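Local coordinates for protein E3 ubiquitin ligase RavN (Legionella pneumophila, PDB 5MIY) that acts as a Legionella effector with E3 ubiquitin ligase activity, probably promoting ubiquitin transfer through a U-box-like domain, at residues D21-V29 with I38-E46; S66-L76 with I87-F96. All blocks are in the same frame, centred on the assembly; numbering follows the deposited sequence.

Contact 1: residues D21-V29 with I38-E46; sequences DENTIVYLV and IKAISSGLE. With SO4 (sulfate ion), chain D; EDO (1,2-ethanediol), chain I.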
loop_
_atom_site.group_PDB
_atom_site.type_symbol
_atom_site.label_atom_id
_atom_site.label_comp_id
_atom_site.label_asym_id
_atom_site.label_seq_id
_atom_site.Cartn_x
_atom_site.Cartn_y
_atom_site.Cartn_z
ATOM N N ASP A 21 2.986 -2.602 -12.067
ATOM C CA ASP A 21 2.080 -2.821 -13.188
ATOM C C ASP A 21 0.645 -2.800 -12.681
ATOM O O ASP A 21 0.382 -2.510 -11.510
ATOM C CB ASP A 21 2.419 -4.113 -13.964
ATOM C CG ASP A 21 2.311 -5.388 -13.121
ATOM O OD1 ASP A 21 1.644 -5.390 -12.067
ATOM O OD2 ASP A 21 2.900 -6.411 -13.543
ATOM N N GLU A 22 -0.294 -3.094 -13.584
ATOM C CA GLU A 22 -1.711 -3.006 -13.249
ATOM C C GLU A 22 -2.138 -4.036 -12.211
ATOM O O GLU A 22 -3.266 -3.948 -11.713
ATOM C CB GLU A 22 -2.563 -3.160 -14.511
ATOM C CG GLU A 22 -2.576 -4.571 -15.093
ATOM C CD GLU A 22 -3.043 -4.606 -16.541
ATOM O OE1 GLU A 22 -3.159 -3.527 -17.164
ATOM O OE2 GLU A 22 -3.293 -5.715 -17.058
ATOM N N ASN A 23 -1.280 -5.000 -11.876
ATOM C CA ASN A 23 -1.588 -6.011 -10.869
ATOM C C ASN A 23 -1.050 -5.658 -9.486
ATOM O O ASN A 23 -1.347 -6.369 -8.517
ATOM C CB ASN A 23 -1.044 -7.372 -11.316
ATOM C CG ASN A 23 -1.709 -7.868 -12.589
ATOM O OD1 ASN A 23 -2.925 -7.745 -12.750
ATOM N ND2 ASN A 23 -0.915 -8.419 -13.504
ATOM N N THR A 24 -0.271 -4.586 -9.378
ATOM C CA THR A 24 0.237 -4.119 -8.095
ATOM C C THR A 24 -0.904 -3.613 -7.217
ATOM O O THR A 24 -1.828 -2.946 -7.690
ATOM C CB THR A 24 1.257 -2.998 -8.324
ATOM O OG1 THR A 24 2.289 -3.459 -9.213
ATOM C CG2 THR A 24 1.871 -2.523 -7.006
ATOM N N ILE A 25 -0.839 -3.936 -5.929
ATOM C CA ILE A 25 -1.783 -3.407 -4.948
ATOM C C ILE A 25 -1.247 -2.073 -4.448
ATOM O O ILE A 25 -0.120 -1.997 -3.944
ATOM C CB ILE A 25 -1.985 -4.387 -3.782
ATOM C CG1 ILE A 25 -2.634 -5.685 -4.268
ATOM C CG2 ILE A 25 -2.791 -3.737 -2.641
ATOM C CD1 ILE A 25 -2.338 -6.866 -3.345
ATOM N N VAL A 26 -2.048 -1.016 -4.592
ATOM C CA VAL A 26 -1.640 0.332 -4.223
ATOM C C VAL A 26 -2.700 0.934 -3.310
ATOM O O VAL A 26 -3.903 0.759 -3.535
ATOM C CB VAL A 26 -1.415 1.216 -5.474
ATOM C CG1 VAL A 26 -0.908 2.575 -5.061
ATOM C CG2 VAL A 26 -0.415 0.544 -6.420
ATOM N N TYR A 27 -2.247 1.634 -2.272
ATOM C CA TYR A 27 -3.143 2.280 -1.323
ATOM C C TYR A 27 -2.382 3.368 -0.581
ATOM O O TYR A 27 -1.148 3.415 -0.602
ATOM C CB TYR A 27 -3.755 1.274 -0.331
ATOM C CG TYR A 27 -2.758 0.387 0.416
ATOM C CD1 TYR A 27 -2.157 0.809 1.601
ATOM C CD2 TYR A 27 -2.433 -0.882 -0.064
ATOM C CE1 TYR A 27 -1.251 -0.005 2.287
ATOM C CE2 TYR A 27 -1.534 -1.707 0.619
ATOM C CZ TYR A 27 -0.938 -1.264 1.783
ATOM O OH TYR A 27 -0.041 -2.093 2.440
ATOM N N LEU A 28 -3.146 4.239 0.079
ATOM C CA LEU A 28 -2.624 5.310 0.914
ATOM C C LEU A 28 -2.820 4.972 2.388
ATOM O O LEU A 28 -3.860 4.430 2.776
ATOM C CB LEU A 28 -3.338 6.629 0.594
ATOM C CG LEU A 28 -2.618 7.933 0.903
ATOM C CD1 LEU A 28 -1.574 8.199 -0.173
ATOM C CD2 LEU A 28 -3.632 9.086 0.982
ATOM N N VAL A 29 -1.819 5.288 3.209
ATOM C CA VAL A 29 -1.988 5.250 4.655
ATOM C C VAL A 29 -1.632 6.623 5.215
ATOM O O VAL A 29 -0.910 7.410 4.596
ATOM C CB VAL A 29 -1.151 4.143 5.341
ATOM C CG1 VAL A 29 -1.508 2.763 4.771
ATOM C CG2 VAL A 29 0.339 4.426 5.218
ATOM N N ILE A 38 2.135 6.788 0.172
ATOM C CA ILE A 38 1.699 5.857 -0.861
ATOM C C ILE A 38 2.446 4.534 -0.691
ATOM O O ILE A 38 3.680 4.507 -0.606
ATOM C CB ILE A 38 1.914 6.459 -2.261
ATOM C CG1 ILE A 38 1.170 5.637 -3.311
ATOM C CG2 ILE A 38 3.392 6.620 -2.581
ATOM C CD1 ILE A 38 -0.339 5.855 -3.257
ATOM N N LYS A 39 1.699 3.435 -0.611
ATOM C CA LYS A 39 2.278 2.113 -0.416
ATOM C C LYS A 39 1.934 1.210 -1.593
ATOM O O LYS A 39 0.862 1.321 -2.191
ATOM C CB LYS A 39 1.779 1.465 0.885
ATOM C CG LYS A 39 2.032 2.305 2.127
ATOM C CD LYS A 39 3.525 2.535 2.349
ATOM C CE LYS A 39 3.771 3.235 3.676
ATOM N NZ LYS A 39 5.218 3.400 3.989
ATOM N N ALA A 40 2.853 0.307 -1.917
ATOM C CA ALA A 40 2.635 -0.677 -2.965
ATOM C C ALA A 40 3.130 -2.031 -2.475
ATOM O O ALA A 40 4.241 -2.129 -1.943
ATOM C CB ALA A 40 3.355 -0.280 -4.252
ATOM N N ILE A 41 2.307 -3.068 -2.639
ATOM C CA ILE A 41 2.673 -4.426 -2.230
ATOM C C ILE A 41 2.297 -5.400 -3.340
ATOM O O ILE A 41 1.393 -5.140 -4.143
ATOM C CB ILE A 41 2.015 -4.832 -0.886
ATOM C CG1 ILE A 41 0.487 -4.933 -1.007
ATOM C CG2 ILE A 41 2.402 -3.850 0.216
ATOM C CD1 ILE A 41 -0.215 -5.250 0.331
ATOM N N SER A 42 3.030 -6.517 -3.413
ATOM C CA SER A 42 2.763 -7.476 -4.476
ATOM C C SER A 42 1.562 -8.356 -4.158
ATOM O O SER A 42 0.903 -8.852 -5.077
ATOM C CB SER A 42 4.004 -8.343 -4.757
ATOM O OG SER A 42 4.490 -9.010 -3.593
ATOM N N SER A 43 1.257 -8.551 -2.878
ATOM C CA SER A 43 0.133 -9.376 -2.453
ATOM C C SER A 43 -0.218 -8.990 -1.023
ATOM O O SER A 43 0.540 -8.293 -0.352
ATOM C CB SER A 43 0.471 -10.868 -2.520
ATOM O OG SER A 43 1.450 -11.180 -1.544
ATOM N N GLY A 44 -1.373 -9.462 -0.561
ATOM C CA GLY A 44 -1.672 -9.461 0.863
ATOM C C GLY A 44 -2.791 -8.552 1.329
ATOM O O GLY A 44 -3.082 -8.540 2.527
ATOM N N LEU A 45 -3.429 -7.788 0.444
ATOM C CA LEU A 45 -4.420 -6.819 0.913
ATOM C C LEU A 45 -5.545 -7.488 1.707
ATOM O O LEU A 45 -6.050 -6.916 2.684
ATOM C CB LEU A 45 -4.990 -6.031 -0.265
ATOM C CG LEU A 45 -5.833 -4.802 0.111
ATOM C CD1 LEU A 45 -5.008 -3.825 0.939
ATOM C CD2 LEU A 45 -6.399 -4.112 -1.121
ATOM N N GLU A 46 -5.946 -8.696 1.307
ATOM C CA GLU A 46 -7.056 -9.399 1.941
ATOM C C GLU A 46 -6.628 -10.286 3.100
ATOM O O GLU A 46 -7.500 -10.812 3.802
ATOM C CB GLU A 46 -7.803 -10.265 0.916
ATOM C CG GLU A 46 -8.394 -9.495 -0.274
ATOM C CD GLU A 46 -9.447 -8.480 0.134
ATOM O OE1 GLU A 46 -10.154 -8.718 1.137
ATOM O OE2 GLU A 46 -9.575 -7.442 -0.555
HETATM S S SO4 D . -4.556 -11.079 -1.203
HETATM O O1 SO4 D . -4.360 -11.104 0.239
HETATM O O2 SO4 D . -3.269 -11.221 -1.877
HETATM O O3 SO4 D . -5.152 -9.790 -1.534
HETATM O O4 SO4 D . -5.458 -12.151 -1.619
HETATM C C1 EDO I . -10.438 -5.866 3.011
HETATM O O1 EDO I . -10.469 -6.680 4.185
HETATM C C2 EDO I . -9.000 -5.830 2.524
HETATM O O2 EDO I . -8.184 -5.213 3.523
HETATM O O HOH W 1 1.219 -7.810 -7.757
#
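K39 lies over one face of the Y27 ring, its CB 4.1 Å from the ring centroid and 29° off the normal, which qualifies as a CH-pi contact. At the edge, close to the ring plane, I41 CD1 comes within 3.8 Å of Y27 CE2, and I25 CG2 and V29 CG1 from the tyrosine's own strand lie at the edge too; L45 CD1 approaches obliquely. The tyrosine reaches this place with CG between its backbone N and carbonyl carbon (chi1 53°).

Beneath these side chains runs an antiparallel hairpin. Y27 with K39 and I25 with I41 are its hydrogen-bonded pairs, and the bond from K39 N to Y27 O is short and straight, 2.8 Å at 169°. The V26-A40 and L28-I38 pairs, non-hydrogen-bonded, point to the other face, where V26 CG1 packs 3.8 Å from I38 CD1. Past the strand end, the 42-46 loop turns back: I25 CD1 touches S43 CA at 3.6 Å, and I25 CG2 meets L45 CD2 at 3.9 Å. The same loop donates G44 N and E46 N to a sulfate.

Strand 25-32 is an inner strand, bonded on its second side to strand 58-61, whose Y59 ring meets Y27. D51 bonds the tyrosine hydroxyl and T53 the K39 amine; on the V26-L28 face, helix 89-96 packs V92 on L28 and F96 on I38.

Contact 2: residues S66-L76 with I87-F96; sequences SLIDHSSNKLL and ISKDQVIELF. With SO4 (sulfate ion), chain E.
L76 and F96 form the buried middle of a contact between a turn-rich loop and a helix. After helix 64-68 the chain makes two type I turns, I68-S71 and H70-N73, and an Asx turn at N73; helix 89-96, on which this loop packs, begins with an S88-Q91 capping box. The protein as a whole probably has a U-box-like fold.

In the packed part, L76 CD1 comes from the opposite direction to F96 and stops 3.7 Å from CZ. S66 CB and L67 CA lie at the edge of the phenyl ring, near its plane, while L95 CB of its own helix lies over one face. L76, L67 and F96 are buried.

The outer part is made of partly exposed side chains, though L75 still lies close against Q91. With CG anti to the backbone N (chi1 -156°), L75 reaches helix 89-96 and lays CD2 against the Q91 amide, 3.3 Å from NE2, in van der Waals contact; its CG meets I87 CG2 at 4.0 Å. The oxygen of the same amide, OE1, accepts from the backbone N of S88, and S88 OG accepts from the backbone N of Q91; this reciprocal pair fixes the amide. At the other end, away from L75 and Q91, stands H70, with L95 CD2 over one ring face 4.2 Å from the centroid. Its NE2 makes a weak bond to L95 O, bent to 126°. On the solvent-facing edge a single sulfate oxygen, O2, takes two bonds: H70 ND1 gives one at 2.7 Å, and N73 ND2 the other at 2.7 Å and 173°.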
loop_
_atom_site.group_PDB
_atom_site.type_symbol
_atom_site.label_atom_id
_atom_site.label_comp_id
_atom_site.label_asym_id
_atom_site.label_seq_id
_atom_site.Cartn_x
_atom_site.Cartn_y
_atom_site.Cartn_z
ATOM N N SER A 66 -3.604 4.850 -11.555
ATOM C CA SER A 66 -3.409 6.241 -11.148
ATOM C C SER A 66 -1.960 6.511 -10.761
ATOM O O SER A 66 -1.402 7.557 -11.129
ATOM C CB SER A 66 -4.342 6.598 -9.992
ATOM O OG SER A 66 -5.692 6.382 -10.353
ATOM N N LEU A 67 -1.334 5.583 -10.024
ATOM C CA LEU A 67 0.072 5.739 -9.671
ATOM C C LEU A 67 0.963 5.632 -10.907
ATOM O O LEU A 67 1.889 6.432 -11.074
ATOM C CB LEU A 67 0.479 4.700 -8.622
ATOM C CG LEU A 67 1.916 4.778 -8.107
ATOM C CD1 LEU A 67 2.182 6.108 -7.422
ATOM C CD2 LEU A 67 2.184 3.620 -7.138
ATOM N N ILE A 68 0.687 4.662 -11.789
ATOM C CA ILE A 68 1.494 4.487 -12.998
ATOM C C ILE A 68 1.451 5.746 -13.853
ATOM O O ILE A 68 2.465 6.168 -14.422
ATOM C CB ILE A 68 1.014 3.256 -13.794
ATOM C CG1 ILE A 68 1.292 1.959 -13.027
ATOM C CG2 ILE A 68 1.675 3.208 -15.186
ATOM C CD1 ILE A 68 0.502 0.784 -13.554
ATOM N N ASP A 69 0.280 6.373 -13.945
ATOM C CA ASP A 69 0.128 7.557 -14.783
ATOM C C ASP A 69 0.837 8.778 -14.214
ATOM O O ASP A 69 0.935 9.795 -14.914
ATOM C CB ASP A 69 -1.352 7.853 -14.992
ATOM C CG ASP A 69 -1.991 6.912 -15.993
ATOM O OD1 ASP A 69 -1.237 6.235 -16.724
ATOM O OD2 ASP A 69 -3.237 6.848 -16.056
ATOM N N HIS A 70 1.326 8.700 -12.976
ATOM C CA HIS A 70 2.128 9.750 -12.363
ATOM C C HIS A 70 3.589 9.341 -12.216
ATOM O O HIS A 70 4.293 9.881 -11.358
ATOM C CB HIS A 70 1.559 10.131 -10.994
ATOM C CG HIS A 70 0.273 10.898 -11.058
ATOM N ND1 HIS A 70 0.180 12.155 -11.616
ATOM C CD2 HIS A 70 -0.970 10.589 -10.618
ATOM C CE1 HIS A 70 -1.066 12.585 -11.525
ATOM N NE2 HIS A 70 -1.784 11.653 -10.921
ATOM N N SER A 71 4.058 8.398 -13.041
ATOM C CA SER A 71 5.367 7.787 -12.822
ATOM C C SER A 71 6.527 8.748 -13.068
ATOM O O SER A 71 7.646 8.470 -12.625
ATOM C CB SER A 71 5.523 6.550 -13.705
ATOM O OG SER A 71 5.304 6.855 -15.069
ATOM N N SER A 72 6.292 9.863 -13.755
ATOM C CA SER A 72 7.316 10.876 -13.965
ATOM C C SER A 72 7.221 12.030 -12.975
ATOM O O SER A 72 8.012 12.975 -13.070
ATOM C CB SER A 72 7.229 11.420 -15.393
ATOM O OG SER A 72 5.915 11.875 -15.663
ATOM N N ASN A 73 6.274 11.987 -12.042
ATOM C CA ASN A 73 6.110 13.062 -11.069
ATOM C C ASN A 73 7.171 12.926 -9.983
ATOM O O ASN A 73 7.237 11.900 -9.297
ATOM C CB ASN A 73 4.706 13.024 -10.471
ATOM C CG ASN A 73 4.351 14.303 -9.739
ATOM O OD1 ASN A 73 5.033 14.699 -8.794
ATOM N ND2 ASN A 73 3.280 14.957 -10.175
ATOM N N LYS A 74 7.996 13.966 -9.825
ATOM C CA LYS A 74 9.120 13.903 -8.896
ATOM C C LYS A 74 8.665 13.815 -7.441
ATOM O O LYS A 74 9.471 13.481 -6.566
ATOM C CB LYS A 74 10.033 15.118 -9.106
ATOM C CG LYS A 74 11.293 15.145 -8.235
ATOM C CD LYS A 74 12.148 16.382 -8.493
ATOM C CE LYS A 74 11.913 17.460 -7.438
ATOM N NZ LYS A 74 10.694 18.283 -7.718
ATOM N N LEU A 75 7.392 14.091 -7.162
ATOM C CA LEU A 75 6.885 13.897 -5.809
ATOM C C LEU A 75 6.838 12.418 -5.446
ATOM O O LEU A 75 7.204 12.034 -4.329
ATOM C CB LEU A 75 5.499 14.521 -5.676
ATOM C CG LEU A 75 5.034 14.927 -4.282
ATOM C CD1 LEU A 75 6.191 15.440 -3.431
ATOM C CD2 LEU A 75 3.950 15.979 -4.417
ATOM N N LEU A 76 6.404 11.576 -6.381
ATOM C CA LEU A 76 6.172 10.165 -6.105
ATOM C C LEU A 76 7.346 9.274 -6.489
ATOM O O LEU A 76 7.536 8.218 -5.873
ATOM C CB LEU A 76 4.911 9.695 -6.841
ATOM C CG LEU A 76 3.624 10.437 -6.468
ATOM C CD1 LEU A 76 2.489 10.110 -7.434
ATOM C CD2 LEU A 76 3.228 10.101 -5.039
ATOM N N ILE A 87 3.227 12.819 1.676
ATOM C CA ILE A 87 2.606 13.886 0.900
ATOM C C ILE A 87 1.414 14.441 1.668
ATOM O O ILE A 87 0.764 13.740 2.451
ATOM C CB ILE A 87 2.179 13.416 -0.511
ATOM C CG1 ILE A 87 1.040 12.401 -0.433
ATOM C CG2 ILE A 87 3.365 12.829 -1.266
ATOM C CD1 ILE A 87 0.546 11.964 -1.794
ATOM N N SER A 88 1.134 15.721 1.434
ATOM C CA SER A 88 0.069 16.429 2.123
ATOM C C SER A 88 -1.298 16.007 1.595
ATOM O O SER A 88 -1.424 15.423 0.516
ATOM C CB SER A 88 0.231 17.935 1.937
ATOM O OG SER A 88 -0.209 18.310 0.639
ATOM N N LYS A 89 -2.337 16.340 2.370
ATOM C CA LYS A 89 -3.704 16.071 1.935
ATOM C C LYS A 89 -4.012 16.777 0.620
ATOM O O LYS A 89 -4.699 16.222 -0.245
ATOM C CB LYS A 89 -4.696 16.502 3.018
ATOM C CG LYS A 89 -6.150 16.527 2.570
ATOM C CD LYS A 89 -7.089 16.763 3.747
ATOM C CE LYS A 89 -6.747 18.047 4.485
ATOM N NZ LYS A 89 -7.491 18.166 5.774
ATOM N N ASP A 90 -3.519 18.009 0.457
ATOM C CA ASP A 90 -3.713 18.725 -0.798
ATOM C C ASP A 90 -3.059 17.977 -1.950
ATOM O O ASP A 90 -3.673 17.773 -3.004
ATOM C CB ASP A 90 -3.150 20.145 -0.690
ATOM C CG ASP A 90 -4.100 21.100 0.010
ATOM O OD1 ASP A 90 -5.331 20.905 -0.099
ATOM O OD2 ASP A 90 -3.613 22.046 0.668
ATOM N N GLN A 91 -1.809 17.548 -1.754
ATOM C CA GLN A 91 -1.131 16.750 -2.772
ATOM C C GLN A 91 -1.886 15.457 -3.057
ATOM O O GLN A 91 -1.978 15.030 -4.215
ATOM C CB GLN A 91 0.306 16.460 -2.339
ATOM C CG GLN A 91 1.214 17.684 -2.397
ATOM C CD GLN A 91 2.524 17.479 -1.659
ATOM O OE1 GLN A 91 2.604 16.684 -0.723
ATOM N NE2 GLN A 91 3.560 18.202 -2.077
ATOM N N VAL A 92 -2.441 14.820 -2.017
ATOM C CA VAL A 92 -3.246 13.619 -2.238
ATOM C C VAL A 92 -4.430 13.938 -3.142
ATOM O O VAL A 92 -4.743 13.186 -4.073
ATOM C CB VAL A 92 -3.717 13.016 -0.898
ATOM C CG1 VAL A 92 -4.738 11.925 -1.154
ATOM C CG2 VAL A 92 -2.546 12.477 -0.099
ATOM N N ILE A 93 -5.101 15.060 -2.891
ATOM C CA ILE A 93 -6.249 15.425 -3.713
ATOM C C ILE A 93 -5.811 15.711 -5.145
ATOM O O ILE A 93 -6.470 15.290 -6.104
ATOM C CB ILE A 93 -6.991 16.622 -3.094
ATOM C CG1 ILE A 93 -7.475 16.276 -1.682
ATOM C CG2 ILE A 93 -8.163 17.037 -3.968
ATOM C CD1 ILE A 93 -7.861 17.489 -0.861
ATOM N N GLU A 94 -4.680 16.405 -5.314
ATOM C CA GLU A 94 -4.244 16.794 -6.655
ATOM C C GLU A 94 -3.799 15.583 -7.465
ATOM O O GLU A 94 -4.088 15.487 -8.663
ATOM C CB GLU A 94 -3.111 17.817 -6.564
ATOM C CG GLU A 94 -3.539 19.169 -6.014
ATOM C CD GLU A 94 -2.394 19.929 -5.364
ATOM O OE1 GLU A 94 -2.671 20.843 -4.555
ATOM O OE2 GLU A 94 -1.219 19.612 -5.660
ATOM N N LEU A 95 -3.103 14.644 -6.823
ATOM C CA LEU A 95 -2.546 13.506 -7.541
ATOM C C LEU A 95 -3.575 12.397 -7.746
ATOM O O LEU A 95 -3.622 11.792 -8.822
ATOM C CB LEU A 95 -1.322 12.975 -6.796
ATOM C CG LEU A 95 -0.136 13.934 -6.649
ATOM C CD1 LEU A 95 0.802 13.499 -5.529
ATOM C CD2 LEU A 95 0.622 14.064 -7.968
ATOM N N PHE A 96 -4.415 12.123 -6.742
ATOM C CA PHE A 96 -5.273 10.944 -6.776
ATOM C C PHE A 96 -6.768 11.234 -6.677
ATOM O O PHE A 96 -7.566 10.291 -6.757
ATOM C CB PHE A 96 -4.851 9.967 -5.660
ATOM C CG PHE A 96 -3.383 9.623 -5.695
ATOM C CD1 PHE A 96 -2.868 8.822 -6.711
ATOM C CD2 PHE A 96 -2.514 10.119 -4.735
ATOM C CE1 PHE A 96 -1.514 8.514 -6.761
ATOM C CE2 PHE A 96 -1.158 9.810 -4.774
ATOM C CZ PHE A 96 -0.658 9.008 -5.792
HETATM S S SO4 E . 2.533 14.153 -13.582
HETATM O O1 SO4 E . 3.819 14.818 -13.376
HETATM O O2 SO4 E . 1.778 14.165 -12.333
HETATM O O3 SO4 E . 2.762 12.775 -14.009
HETATM O O4 SO4 E . 1.770 14.859 -14.607
#

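Overall arrangement
Contact 1 closes in sequence before contact 2 opens, and their centres are about 15 Å apart. The centre of contact 1 is about 4 Å from that of the chain, and that of contact 2 about 14 Å; contact 2 packs on the V26-L28 face of the hairpin. Three places join them: L28 CD2 packs on V92 CG2 at 3.7 Å, V26 CG1 on L67 CD2 at 3.9 Å, and the turn ahead of the strand brings D21 C to I68 CD1 at 3.7 Å. No active site is identified here. The Y27 side chain is about 8 Å from a bound sodium ion. Each contact holds its own sulfate, probably from the crystallisation liquor.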